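Local coordinates for protein proline-tRNA synthetase class II aaRS (Ybak RNA binding domain plus tRNA synthetase) (Cryptosporidium parvum, PDB 5XIO) that probably joins L-proline to tRNA(Pro) at the expense of ATP, and is held here with the inhibitor halofuginone and an ATP analogue, at residues 137-142 against 158-163; 106-111 against 133-138; 211-216 against 224-229. All coordinates share one frame; numbering follows the deposited sequence.

Contact 1 (137-142 against 158-163); sequences TSIVRW and WQEGHT. With HFG (7-bromo-6-chloro-3-{3-[(2R,3S)-3-hydroxypiperidin-2-yl]-2-oxopropyl}quinazolin-4(3H)-one), chain C; ANP (phosphoaminophosphonic acid-adenylate ester), chain E.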
loop_
_atom_site.group_PDB
_atom_site.type_symbol
_atom_site.label_atom_id
_atom_site.label_comp_id
_atom_site.label_asym_id
_atom_site.label_seq_id
_atom_site.Cartn_x
_atom_site.Cartn_y
_atom_site.Cartn_z
ATOM N N THR A 137 2.025 0.055 -6.260
ATOM C CA THR A 137 3.222 -0.823 -6.240
ATOM C C THR A 137 4.512 0.048 -6.184
ATOM O O THR A 137 4.476 1.270 -6.255
ATOM C CB THR A 137 3.315 -1.731 -7.520
ATOM O OG1 THR A 137 3.614 -0.944 -8.680
ATOM C CG2 THR A 137 1.974 -2.405 -7.915
ATOM N N SER A 138 5.649 -0.615 -6.084
ATOM C CA SER A 138 6.872 0.012 -6.308
ATOM C C SER A 138 7.392 -0.461 -7.616
ATOM O O SER A 138 6.998 -1.480 -8.114
ATOM C CB SER A 138 7.859 -0.227 -5.174
ATOM O OG SER A 138 8.504 -1.465 -5.237
ATOM N N ILE A 139 8.285 0.355 -8.139
ATOM C CA ILE A 139 8.883 0.280 -9.438
ATOM C C ILE A 139 10.414 0.548 -9.252
ATOM O O ILE A 139 10.841 1.421 -8.413
ATOM C CB ILE A 139 8.298 1.357 -10.290
ATOM C CG1 ILE A 139 6.856 1.069 -10.602
ATOM C CG2 ILE A 139 9.049 1.492 -11.574
ATOM C CD1 ILE A 139 6.623 -0.019 -11.656
ATOM N N VAL A 140 11.212 -0.250 -9.987
ATOM C CA VAL A 140 12.631 -0.036 -10.126
ATOM C C VAL A 140 13.028 0.244 -11.525
ATOM O O VAL A 140 12.620 -0.472 -12.442
ATOM C CB VAL A 140 13.415 -1.264 -9.703
ATOM C CG1 VAL A 140 14.916 -1.075 -9.973
ATOM C CG2 VAL A 140 13.170 -1.543 -8.223
ATOM N N ARG A 141 13.847 1.276 -11.695
ATOM C CA ARG A 141 14.487 1.597 -12.994
ATOM C C ARG A 141 15.876 2.099 -12.773
ATOM O O ARG A 141 16.119 2.971 -11.956
ATOM C CB ARG A 141 13.716 2.666 -13.759
ATOM C CG ARG A 141 12.365 2.188 -14.265
ATOM C CD ARG A 141 11.580 3.330 -14.854
ATOM N NE ARG A 141 10.175 3.011 -15.046
ATOM C CZ ARG A 141 9.272 3.878 -15.525
ATOM N NH1 ARG A 141 9.610 5.120 -15.812
ATOM N NH2 ARG A 141 8.012 3.513 -15.725
ATOM N N TRP A 142 16.814 1.560 -13.515
ATOM C CA TRP A 142 18.216 1.915 -13.284
ATOM C C TRP A 142 18.511 3.173 -14.050
ATOM O O TRP A 142 18.958 3.086 -15.189
ATOM C CB TRP A 142 19.161 0.807 -13.743
ATOM C CG TRP A 142 20.244 0.592 -12.773
ATOM C CD1 TRP A 142 21.550 1.022 -12.851
ATOM C CD2 TRP A 142 20.108 -0.069 -11.532
ATOM N NE1 TRP A 142 22.220 0.638 -11.742
ATOM C CE2 TRP A 142 21.371 -0.035 -10.909
ATOM C CE3 TRP A 142 19.037 -0.706 -10.886
ATOM C CZ2 TRP A 142 21.601 -0.604 -9.665
ATOM C CZ3 TRP A 142 19.259 -1.270 -9.648
ATOM C CH2 TRP A 142 20.542 -1.222 -9.050
ATOM N N TRP A 158 4.233 4.208 -7.031
ATOM C CA TRP A 158 3.204 4.776 -7.931
ATOM C C TRP A 158 1.878 4.025 -7.920
ATOM O O TRP A 158 1.725 2.991 -7.261
ATOM C CB TRP A 158 3.742 4.849 -9.366
ATOM C CG TRP A 158 3.706 3.560 -10.231
ATOM C CD1 TRP A 158 3.408 2.276 -9.855
ATOM C CD2 TRP A 158 4.031 3.482 -11.625
ATOM N NE1 TRP A 158 3.564 1.385 -10.928
ATOM C CE2 TRP A 158 3.922 2.107 -12.024
ATOM C CE3 TRP A 158 4.444 4.427 -12.558
ATOM C CZ2 TRP A 158 4.176 1.681 -13.305
ATOM C CZ3 TRP A 158 4.693 4.003 -13.827
ATOM C CH2 TRP A 158 4.542 2.629 -14.210
ATOM N N GLN A 159 0.913 4.544 -8.645
ATOM C CA GLN A 159 -0.172 3.693 -9.129
ATOM C C GLN A 159 -0.039 3.609 -10.647
ATOM O O GLN A 159 0.465 4.512 -11.250
ATOM C CB GLN A 159 -1.568 4.181 -8.684
ATOM C CG GLN A 159 -1.882 5.628 -9.021
ATOM C CD GLN A 159 -2.225 5.903 -10.435
ATOM O OE1 GLN A 159 -1.959 7.018 -10.918
ATOM N NE2 GLN A 159 -2.912 4.938 -11.127
ATOM N N GLU A 160 -0.444 2.483 -11.233
ATOM C CA GLU A 160 -0.611 2.387 -12.689
ATOM C C GLU A 160 -2.011 1.870 -12.965
ATOM O O GLU A 160 -2.383 0.818 -12.435
ATOM C CB GLU A 160 0.406 1.456 -13.319
ATOM C CG GLU A 160 0.712 0.148 -12.602
ATOM C CD GLU A 160 1.740 -0.654 -13.369
ATOM O OE1 GLU A 160 1.742 -0.640 -14.655
ATOM O OE2 GLU A 160 2.578 -1.334 -12.711
ATOM N N GLY A 161 -2.785 2.624 -13.755
ATOM C CA GLY A 161 -4.116 2.207 -14.166
ATOM C C GLY A 161 -4.060 1.695 -15.635
ATOM O O GLY A 161 -3.318 2.259 -16.452
ATOM N N HIS A 162 -4.856 0.676 -15.945
ATOM C CA HIS A 162 -4.829 -0.032 -17.248
ATOM C C HIS A 162 -6.295 -0.388 -17.584
ATOM O O HIS A 162 -6.880 -1.193 -16.870
ATOM C CB HIS A 162 -4.034 -1.341 -17.131
ATOM C CG HIS A 162 -2.579 -1.138 -16.858
ATOM N ND1 HIS A 162 -1.653 -0.956 -17.861
ATOM C CD2 HIS A 162 -1.888 -1.065 -15.692
ATOM C CE1 HIS A 162 -0.457 -0.771 -17.329
ATOM N NE2 HIS A 162 -0.573 -0.854 -16.015
ATOM N N THR A 163 -6.921 0.280 -18.562
ATOM C CA THR A 163 -8.340 -0.032 -18.924
ATOM C C THR A 163 -8.486 -0.636 -20.305
ATOM O O THR A 163 -7.597 -0.486 -21.208
ATOM C CB THR A 163 -9.303 1.168 -18.805
ATOM O OG1 THR A 163 -9.096 2.077 -19.868
ATOM C CG2 THR A 163 -9.095 1.878 -17.491
HETATM O "O4'" HFG C . 5.703 3.151 -18.275
HETATM C C21 HFG C . 5.484 3.553 -19.389
HETATM C "C3'" HFG C . 4.075 3.670 -19.956
HETATM C "C2'" HFG C . 3.008 3.668 -18.861
HETATM N "N1'" HFG C . 2.875 2.371 -18.216
HETATM C "C6'" HFG C . 1.728 2.357 -17.311
HETATM C "C5'" HFG C . 1.817 3.457 -16.267
HETATM C "C4'" HFG C . 2.028 4.809 -16.927
HETATM C C39 HFG C . 3.234 4.751 -17.831
HETATM O "O7'" HFG C . 3.398 6.007 -18.465
HETATM C "C1'" HFG C . 6.604 3.961 -20.344
HETATM N N3 HFG C . 7.885 3.408 -19.894
HETATM C C4 HFG C . 8.210 2.117 -20.267
HETATM O O11 HFG C . 7.461 1.435 -20.909
HETATM C C10 HFG C . 9.496 1.642 -19.754
HETATM C C5 HFG C . 9.941 0.357 -20.033
HETATM C C2 HFG C . 8.732 4.150 -19.171
HETATM N N1 HFG C . 9.863 3.780 -18.713
HETATM C C9 HFG C . 10.283 2.490 -18.996
HETATM C C8 HFG C . 11.506 2.056 -18.511
HETATM C C7 HFG C . 11.969 0.777 -18.781
HETATM BR BR1 HFG C . 13.638 0.248 -18.055
HETATM C C6 HFG C . 11.170 -0.080 -19.548
HETATM CL CL1 HFG C . 11.684 -1.662 -19.917
HETATM P PG ANP E . 10.162 10.720 -17.685
HETATM O O1G ANP E . 9.791 11.920 -16.965
HETATM O O2G ANP E . 11.281 11.008 -18.724
HETATM O O3G ANP E . 10.756 9.675 -16.721
HETATM P PB ANP E . 8.787 8.593 -18.637
HETATM O O1B ANP E . 10.120 7.871 -18.395
HETATM O O2B ANP E . 8.170 8.167 -19.859
HETATM N N3B ANP E . 8.815 10.169 -18.427
HETATM P PA ANP E . 6.466 7.247 -17.454
HETATM O O1A ANP E . 6.795 5.857 -17.559
HETATM O O2A ANP E . 5.533 7.806 -18.408
HETATM O O3A ANP E . 7.810 8.099 -17.476
HETATM O "O5'" ANP E . 5.949 7.498 -15.989
HETATM C "C5'" ANP E . 4.916 8.430 -15.695
HETATM C "C4'" ANP E . 5.281 9.361 -14.530
HETATM O "O4'" ANP E . 6.237 8.766 -13.647
HETATM C "C3'" ANP E . 6.045 10.497 -15.169
HETATM O "O3'" ANP E . 5.129 11.461 -15.718
HETATM C "C2'" ANP E . 6.860 11.074 -14.028
HETATM O "O2'" ANP E . 6.118 12.065 -13.296
HETATM C "C1'" ANP E . 7.061 9.847 -13.128
HETATM N N9 ANP E . 8.458 9.369 -13.127
HETATM C C8 ANP E . 9.151 8.839 -14.174
HETATM N N7 ANP E . 10.379 8.428 -13.878
HETATM C C5 ANP E . 10.449 8.679 -12.515
HETATM C C6 ANP E . 11.463 8.472 -11.565
HETATM N N6 ANP E . 12.645 7.954 -11.884
HETATM N N1 ANP E . 11.253 8.818 -10.290
HETATM C C2 ANP E . 10.085 9.344 -9.963
HETATM N N3 ANP E . 9.062 9.588 -10.769
HETATM C C4 ANP E . 9.270 9.235 -12.044
#
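T137 and W158 form the antiparallel, hydrogen-bonded pair that joins the two strands here. T137 N gives to W158 O at 3.1 Å, and W158 N returns a bond to T137 O. Their side chains lie side by side on the same sheet face. The indole NE1 makes a weak, bent bond to T137 OG1 at 3.2 Å. It makes another weak one to OE2 of E160, two residues further along its own strand. I139 comes next and covers one face of the W158 indole. Its CG1 is 3.5 Å from the centroid of the five-membered ring, a CH-pi contact, while CD1 reaches CZ2 on the six-membered ring. CB of E160 lies over the opposite face, toward its rim. With CG between the backbone N and the carbonyl carbon (chi1 81°), the indole swings toward T137 and I139. R141 carries the segment into the nucleotide site. Its NH2 bonds ANP O1A at 3.2 Å, with a weak second bond from NH1, and its NE is fixed by the carbonyl of P109. One guanidinium face is covered by HFG N1, 3.1 Å above the plane. On the other strand, H162 NE2 gives a bond of 2.7 Å to E160 OE1. OE1 lies in the imidazole plane, but the nitrogen approaches from above the carboxylate plane. W158 CH2 packs on HFG C5' at 3.5 Å. E160 CB also nears C5', and H162 CE1 nears C6', so all three residues border the piperidine ring. Two antiparallel strands and a joining loop, with an arginine on the alpha-phosphate, are motif 2 of the class II synthetases.

Contact 2 (106-111 against 133-138); sequences AIRPTS and INQWTS. With HFG (7-bromo-6-chloro-3-{3-[(2R,3S)-3-hydroxypiperidin-2-yl]-2-oxopropyl}quinazolin-4(3H)-one), chain C.
The backbones at R108 and S138 keep their distance, with CA atoms 8.5 Å apart, and those of S111 and Q135 are 9.6 Å apart. The two segments are therefore bridged by side chains and not paired as strands. The 106-111 segment leaves strand 99-107 and enters the T-x-E loop, T110 to E112, an element also known from other class IIa synthetases. It runs beside strand 131-140 of the catalytic domain. R108 spans the gap at one end. CG stands opposite the backbone N (chi1 153°), and bends at chi2 and chi3 fold the chain toward T137. One guanidinium face then lies against T137 CB, which is 3.7 Å above the plane and toward its rim. NH1 makes a weak, bent bond to S138 O at 2.9 Å, and NH2 makes another weak bond to F67 O. The buried cation has two weak bonds to carbonyl oxygens and the T137 packing. At the other end, S111 OG lies 3.1 Å from Q135 NE2. Both are hydrogen-bonded to E160 OE2, and the Q135 oxygen OE1 takes the backbone N-H of F67. These bonds fix which way round the amide sits. They also make S111 and Q135 a second shell behind E160, which borders the inhibitor. The subunit interface is close by: I107 packs on F70 of the second subunit, and S138 on Y66 of that subunit. P109 and T110 turn from strand 131-140 to the ligand. P109 CG meets the HFG chlorine CL1 at 3.9 Å. T110 OG1 is also bonded to E112, whose other carboxylate oxygen binds HFG. The piperidine N1' of HFG donates to T110 OG1 at 3.0 Å.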
loop_
_atom_site.group_PDB
_atom_site.type_symbol
_atom_site.label_atom_id
_atom_site.label_comp_id
_atom_site.label_asym_id
_atom_site.label_seq_id
_atom_site.Cartn_x
_atom_site.Cartn_y
_atom_site.Cartn_z
ATOM N N ALA A 106 13.405 -10.327 -14.453
ATOM C CA ALA A 106 13.450 -8.888 -14.332
ATOM C C ALA A 106 12.529 -8.390 -13.280
ATOM O O ALA A 106 11.354 -8.832 -13.205
ATOM C CB ALA A 106 13.064 -8.238 -15.628
ATOM N N ILE A 107 13.048 -7.436 -12.506
ATOM C CA ILE A 107 12.224 -6.602 -11.697
ATOM C C ILE A 107 11.454 -5.628 -12.558
ATOM O O ILE A 107 11.980 -4.933 -13.481
ATOM C CB ILE A 107 12.999 -5.768 -10.692
ATOM C CG1 ILE A 107 13.579 -6.626 -9.635
ATOM C CG2 ILE A 107 12.052 -4.832 -9.933
ATOM C CD1 ILE A 107 14.740 -5.901 -8.940
ATOM N N ARG A 108 10.178 -5.591 -12.262
ATOM C CA ARG A 108 9.183 -4.798 -12.940
ATOM C C ARG A 108 9.438 -3.297 -13.088
ATOM O O ARG A 108 9.538 -2.580 -12.151
ATOM C CB ARG A 108 7.840 -5.129 -12.291
ATOM C CG ARG A 108 6.742 -4.124 -12.311
ATOM C CD ARG A 108 6.415 -3.746 -10.901
ATOM N NE ARG A 108 5.334 -4.512 -10.354
ATOM C CZ ARG A 108 5.196 -4.746 -9.073
ATOM N NH1 ARG A 108 6.050 -4.261 -8.214
ATOM N NH2 ARG A 108 4.196 -5.456 -8.653
ATOM N N PRO A 109 9.566 -2.867 -14.318
ATOM C CA PRO A 109 9.765 -1.472 -14.629
ATOM C C PRO A 109 8.486 -0.750 -14.967
ATOM O O PRO A 109 8.487 0.413 -14.958
ATOM C CB PRO A 109 10.642 -1.539 -15.850
ATOM C CG PRO A 109 10.215 -2.754 -16.521
ATOM C CD PRO A 109 9.861 -3.722 -15.465
ATOM N N THR A 110 7.461 -1.507 -15.269
ATOM C CA THR A 110 6.091 -1.183 -15.651
ATOM C C THR A 110 5.392 -2.536 -15.897
ATOM O O THR A 110 6.014 -3.510 -16.207
ATOM C CB THR A 110 5.993 -0.183 -16.833
ATOM O OG1 THR A 110 4.676 0.264 -17.007
ATOM C CG2 THR A 110 6.540 -0.749 -18.049
ATOM N N SER A 111 4.085 -2.559 -15.802
ATOM C CA SER A 111 3.360 -3.782 -15.877
ATOM C C SER A 111 2.637 -4.263 -17.115
ATOM O O SER A 111 1.962 -5.219 -17.031
ATOM C CB SER A 111 2.416 -3.816 -14.716
ATOM O OG SER A 111 3.128 -4.191 -13.628
ATOM N N ILE A 133 -8.532 -1.837 -14.335
ATOM C CA ILE A 133 -7.664 -2.269 -13.245
ATOM C C ILE A 133 -6.703 -1.154 -12.756
ATOM O O ILE A 133 -6.295 -0.299 -13.531
ATOM C CB ILE A 133 -6.895 -3.486 -13.715
ATOM C CG1 ILE A 133 -7.904 -4.622 -13.990
ATOM C CG2 ILE A 133 -5.830 -3.888 -12.688
ATOM C CD1 ILE A 133 -8.243 -5.449 -12.781
ATOM N N ASN A 134 -6.353 -1.159 -11.472
ATOM C CA ASN A 134 -5.304 -0.272 -10.911
ATOM C C ASN A 134 -4.490 -1.076 -9.878
ATOM O O ASN A 134 -5.018 -1.929 -9.182
ATOM C CB ASN A 134 -5.914 0.981 -10.278
ATOM C CG ASN A 134 -4.877 1.872 -9.449
ATOM O OD1 ASN A 134 -4.154 2.705 -10.011
ATOM N ND2 ASN A 134 -4.914 1.760 -8.128
ATOM N N GLN A 135 -3.189 -0.838 -9.808
ATOM C CA GLN A 135 -2.449 -1.286 -8.678
ATOM C C GLN A 135 -1.483 -0.217 -8.109
ATOM O O GLN A 135 -0.923 0.611 -8.830
ATOM C CB GLN A 135 -1.704 -2.559 -9.033
ATOM C CG GLN A 135 -0.755 -2.480 -10.199
ATOM C CD GLN A 135 0.168 -3.721 -10.379
ATOM O OE1 GLN A 135 0.009 -4.749 -9.751
ATOM N NE2 GLN A 135 1.160 -3.583 -11.270
ATOM N N TRP A 136 -1.342 -0.244 -6.795
ATOM C CA TRP A 136 -0.365 0.560 -6.010
ATOM C C TRP A 136 0.858 -0.355 -5.781
ATOM O O TRP A 136 0.744 -1.460 -5.249
ATOM C CB TRP A 136 -1.026 0.980 -4.674
ATOM C CG TRP A 136 -2.200 1.956 -4.811
ATOM C CD1 TRP A 136 -3.566 1.655 -4.799
ATOM C CD2 TRP A 136 -2.113 3.375 -4.985
ATOM N NE1 TRP A 136 -4.295 2.796 -5.013
ATOM C CE2 TRP A 136 -3.431 3.869 -5.098
ATOM C CE3 TRP A 136 -1.041 4.284 -5.042
ATOM C CZ2 TRP A 136 -3.701 5.240 -5.266
ATOM C CZ3 TRP A 136 -1.313 5.624 -5.255
ATOM C CH2 TRP A 136 -2.639 6.092 -5.354
ATOM N N THR A 137 2.025 0.055 -6.260
ATOM C CA THR A 137 3.222 -0.823 -6.240
ATOM C C THR A 137 4.512 0.048 -6.184
ATOM O O THR A 137 4.476 1.270 -6.255
ATOM C CB THR A 137 3.315 -1.731 -7.520
ATOM O OG1 THR A 137 3.614 -0.944 -8.680
ATOM C CG2 THR A 137 1.974 -2.405 -7.915
ATOM N N SER A 138 5.649 -0.615 -6.084
ATOM C CA SER A 138 6.872 0.012 -6.308
ATOM C C SER A 138 7.392 -0.461 -7.616
ATOM O O SER A 138 6.998 -1.480 -8.114
ATOM C CB SER A 138 7.859 -0.227 -5.174
ATOM O OG SER A 138 8.504 -1.465 -5.237
HETATM O "O4'" HFG C . 5.703 3.151 -18.275
HETATM C C21 HFG C . 5.484 3.553 -19.389
HETATM C "C3'" HFG C . 4.075 3.670 -19.956
HETATM C "C2'" HFG C . 3.008 3.668 -18.861
HETATM N "N1'" HFG C . 2.875 2.371 -18.216
HETATM C "C6'" HFG C . 1.728 2.357 -17.311
HETATM C "C5'" HFG C . 1.817 3.457 -16.267
HETATM C "C4'" HFG C . 2.028 4.809 -16.927
HETATM C C39 HFG C . 3.234 4.751 -17.831
HETATM O "O7'" HFG C . 3.398 6.007 -18.465
HETATM C "C1'" HFG C . 6.604 3.961 -20.344
HETATM N N3 HFG C . 7.885 3.408 -19.894
HETATM C C4 HFG C . 8.210 2.117 -20.267
HETATM O O11 HFG C . 7.461 1.435 -20.909
HETATM C C10 HFG C . 9.496 1.642 -19.754
HETATM C C5 HFG C . 9.941 0.357 -20.033
HETATM C C2 HFG C . 8.732 4.150 -19.171
HETATM N N1 HFG C . 9.863 3.780 -18.713
HETATM C C9 HFG C . 10.283 2.490 -18.996
HETATM C C8 HFG C . 11.506 2.056 -18.511
HETATM C C7 HFG C . 11.969 0.777 -18.781
HETATM BR BR1 HFG C . 13.638 0.248 -18.055
HETATM C C6 HFG C . 11.170 -0.080 -19.548
HETATM CL CL1 HFG C . 11.684 -1.662 -19.917
#

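Contact 3 (211-216 against 224-229); sequences TKSIEG and AVQAAT. With ANP (phosphoaminophosphonic acid-adenylate ester), chain E.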
loop_
_atom_site.group_PDB
_atom_site.type_symbol
_atom_site.label_atom_id
_atom_site.label_comp_id
_atom_site.label_asym_id
_atom_site.label_seq_id
_atom_site.Cartn_x
_atom_site.Cartn_y
_atom_site.Cartn_z
ATOM N N THR A 211 -0.769 10.730 -26.107
ATOM C CA THR A 211 -0.329 10.869 -24.722
ATOM C C THR A 211 -0.681 12.273 -24.206
ATOM O O THR A 211 -0.229 13.283 -24.766
ATOM C CB THR A 211 1.181 10.651 -24.556
ATOM O OG1 THR A 211 1.496 9.261 -24.694
ATOM C CG2 THR A 211 1.655 11.081 -23.156
ATOM N N LYS A 212 -1.471 12.331 -23.129
ATOM C CA LYS A 212 -1.733 13.583 -22.492
ATOM C C LYS A 212 -1.071 13.587 -21.150
ATOM O O LYS A 212 -0.832 12.532 -20.569
ATOM C CB LYS A 212 -3.216 13.845 -22.325
ATOM C CG LYS A 212 -4.093 13.407 -23.490
ATOM C CD LYS A 212 -5.190 14.414 -23.751
ATOM C CE LYS A 212 -6.057 13.935 -24.914
ATOM N NZ LYS A 212 -7.345 14.643 -25.008
ATOM N N SER A 213 -0.837 14.786 -20.644
ATOM C CA SER A 213 0.030 14.945 -19.541
ATOM C C SER A 213 -0.263 16.260 -18.938
ATOM O O SER A 213 -0.923 17.092 -19.558
ATOM C CB SER A 213 1.506 14.924 -19.992
ATOM O OG SER A 213 1.897 16.179 -20.588
ATOM N N ILE A 214 0.232 16.398 -17.717
ATOM C CA ILE A 214 0.257 17.644 -16.998
ATOM C C ILE A 214 1.736 18.015 -16.751
ATOM O O ILE A 214 2.546 17.165 -16.343
ATOM C CB ILE A 214 -0.485 17.580 -15.614
ATOM C CG1 ILE A 214 -0.253 16.265 -14.883
ATOM C CG2 ILE A 214 -1.978 17.839 -15.719
ATOM C CD1 ILE A 214 -0.658 16.349 -13.405
ATOM N N GLU A 215 2.064 19.273 -16.977
ATOM C CA GLU A 215 3.408 19.784 -16.824
ATOM C C GLU A 215 3.381 20.786 -15.749
ATOM O O GLU A 215 2.471 21.582 -15.711
ATOM C CB GLU A 215 3.863 20.495 -18.086
ATOM C CG GLU A 215 3.810 19.599 -19.330
ATOM C CD GLU A 215 4.842 18.445 -19.335
ATOM O OE1 GLU A 215 6.054 18.704 -19.061
ATOM O OE2 GLU A 215 4.447 17.273 -19.667
ATOM N N GLY A 216 4.374 20.750 -14.866
ATOM C CA GLY A 216 4.611 21.833 -13.956
ATOM C C GLY A 216 6.017 22.431 -14.094
ATOM O O GLY A 216 6.792 22.056 -14.962
ATOM N N ALA A 224 11.148 22.616 -16.303
ATOM C CA ALA A 224 9.848 21.942 -16.339
ATOM C C ALA A 224 9.978 20.495 -15.865
ATOM O O ALA A 224 11.038 19.876 -16.015
ATOM C CB ALA A 224 9.302 21.957 -17.716
ATOM N N VAL A 225 8.883 19.979 -15.285
ATOM C CA VAL A 225 8.785 18.612 -14.869
ATOM C C VAL A 225 7.467 18.028 -15.334
ATOM O O VAL A 225 6.414 18.646 -15.241
ATOM C CB VAL A 225 8.827 18.487 -13.338
ATOM C CG1 VAL A 225 8.900 17.038 -12.948
ATOM C CG2 VAL A 225 10.042 19.188 -12.769
ATOM N N GLN A 226 7.524 16.813 -15.809
ATOM C CA GLN A 226 6.350 16.125 -16.262
ATOM C C GLN A 226 5.709 15.524 -15.004
ATOM O O GLN A 226 6.355 14.727 -14.341
ATOM C CB GLN A 226 6.701 15.034 -17.273
ATOM C CG GLN A 226 5.424 14.334 -17.746
ATOM C CD GLN A 226 5.620 13.160 -18.717
ATOM O OE1 GLN A 226 5.155 13.205 -19.841
ATOM N NE2 GLN A 226 6.255 12.098 -18.262
ATOM N N ALA A 227 4.452 15.869 -14.692
ATOM C CA ALA A 227 3.919 15.577 -13.362
ATOM C C ALA A 227 3.021 14.363 -13.250
ATOM O O ALA A 227 2.784 13.881 -12.124
ATOM C CB ALA A 227 3.205 16.794 -12.767
ATOM N N ALA A 228 2.480 13.930 -14.379
ATOM C CA ALA A 228 1.733 12.686 -14.505
ATOM C C ALA A 228 1.369 12.501 -16.000
ATOM O O ALA A 228 1.538 13.429 -16.743
ATOM C CB ALA A 228 0.501 12.763 -13.659
ATOM N N THR A 229 0.898 11.334 -16.443
ATOM C CA THR A 229 0.498 11.120 -17.874
ATOM C C THR A 229 -0.582 10.069 -18.055
ATOM O O THR A 229 -0.783 9.212 -17.176
ATOM C CB THR A 229 1.655 10.569 -18.706
ATOM O OG1 THR A 229 2.454 9.766 -17.863
ATOM C CG2 THR A 229 2.507 11.672 -19.285
HETATM P PG ANP E . 10.162 10.720 -17.685
HETATM O O1G ANP E . 9.791 11.920 -16.965
HETATM O O2G ANP E . 11.281 11.008 -18.724
HETATM O O3G ANP E . 10.756 9.675 -16.721
HETATM P PB ANP E . 8.787 8.593 -18.637
HETATM O O1B ANP E . 10.120 7.871 -18.395
HETATM O O2B ANP E . 8.170 8.167 -19.859
HETATM N N3B ANP E . 8.815 10.169 -18.427
HETATM P PA ANP E . 6.466 7.247 -17.454
HETATM O O1A ANP E . 6.795 5.857 -17.559
HETATM O O2A ANP E . 5.533 7.806 -18.408
HETATM O O3A ANP E . 7.810 8.099 -17.476
HETATM O "O5'" ANP E . 5.949 7.498 -15.989
HETATM C "C5'" ANP E . 4.916 8.430 -15.695
HETATM C "C4'" ANP E . 5.281 9.361 -14.530
HETATM O "O4'" ANP E . 6.237 8.766 -13.647
HETATM C "C3'" ANP E . 6.045 10.497 -15.169
HETATM O "O3'" ANP E . 5.129 11.461 -15.718
HETATM C "C2'" ANP E . 6.860 11.074 -14.028
HETATM O "O2'" ANP E . 6.118 12.065 -13.296
HETATM C "C1'" ANP E . 7.061 9.847 -13.128
HETATM N N9 ANP E . 8.458 9.369 -13.127
HETATM C C8 ANP E . 9.151 8.839 -14.174
HETATM N N7 ANP E . 10.379 8.428 -13.878
HETATM C C5 ANP E . 10.449 8.679 -12.515
HETATM C C6 ANP E . 11.463 8.472 -11.565
HETATM N N6 ANP E . 12.645 7.954 -11.884
HETATM N N1 ANP E . 11.253 8.818 -10.290
HETATM C C2 ANP E . 10.085 9.344 -9.963
HETATM N N3 ANP E . 9.062 9.588 -10.769
HETATM C C4 ANP E . 9.270 9.235 -12.044
#
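A beta hairpin of strands 210-218 and 223-234 forms part of the ATP site, and a beta bulge interrupts it. S213 faces T229 and E215 faces Q226, both as non-hydrogen-bonded pairs. One residue, I214, therefore stands against two, A227 and A228. I214 O takes the A227 N-H at 2.8 Å. Toward the turn, G216 and V225 are a hydrogen-bonded pair, with G216 N to V225 O at 3.0 Å and V225 N bonding back to G216 O. I214 CD1 covers both alanines, 3.9 Å from A227 CB and 3.8 Å from A228 CB, on the side packed by helix 168-189. On the other face S213 CB touches T229 CG2. S213 OG donates to E215 OE2 at 2.9 Å, on the lone pair away from the other oxygen. K199 also makes a salt bridge to that oxygen. The bent E215 side chain lies across Q226, its OE2 by Q226 CG. Q226 reaches the nucleotide with backbone and side chain. Its carbonyl oxygen, also bonded by R265, accepts a hydrogen bond from the ribose O2' of ANP at 2.9 Å. Its extended side chain brings NE2 to 2.9 Å from ANP O3'.

In the fold
All three contacts are buried, within the class II catalytic domain of a chain that is one piece of a longer protein. Contacts 1 and 2 share T137 and S138 on strand 131-140, and their centres are about 4 Å apart. N134 and Q159 also link them. Both touch HFG and the second subunit. Contact 3 lies about 16 Å, centre to centre, from contact 1, and no other protein chain touches it. The two do not touch, but both reach ANP: R141 binds the alpha-phosphate, Q226 the ribose. Contact 3 is mostly strand pairing, contact 1 mixes pairing with indole packing, and contact 2 rests on polar side chains.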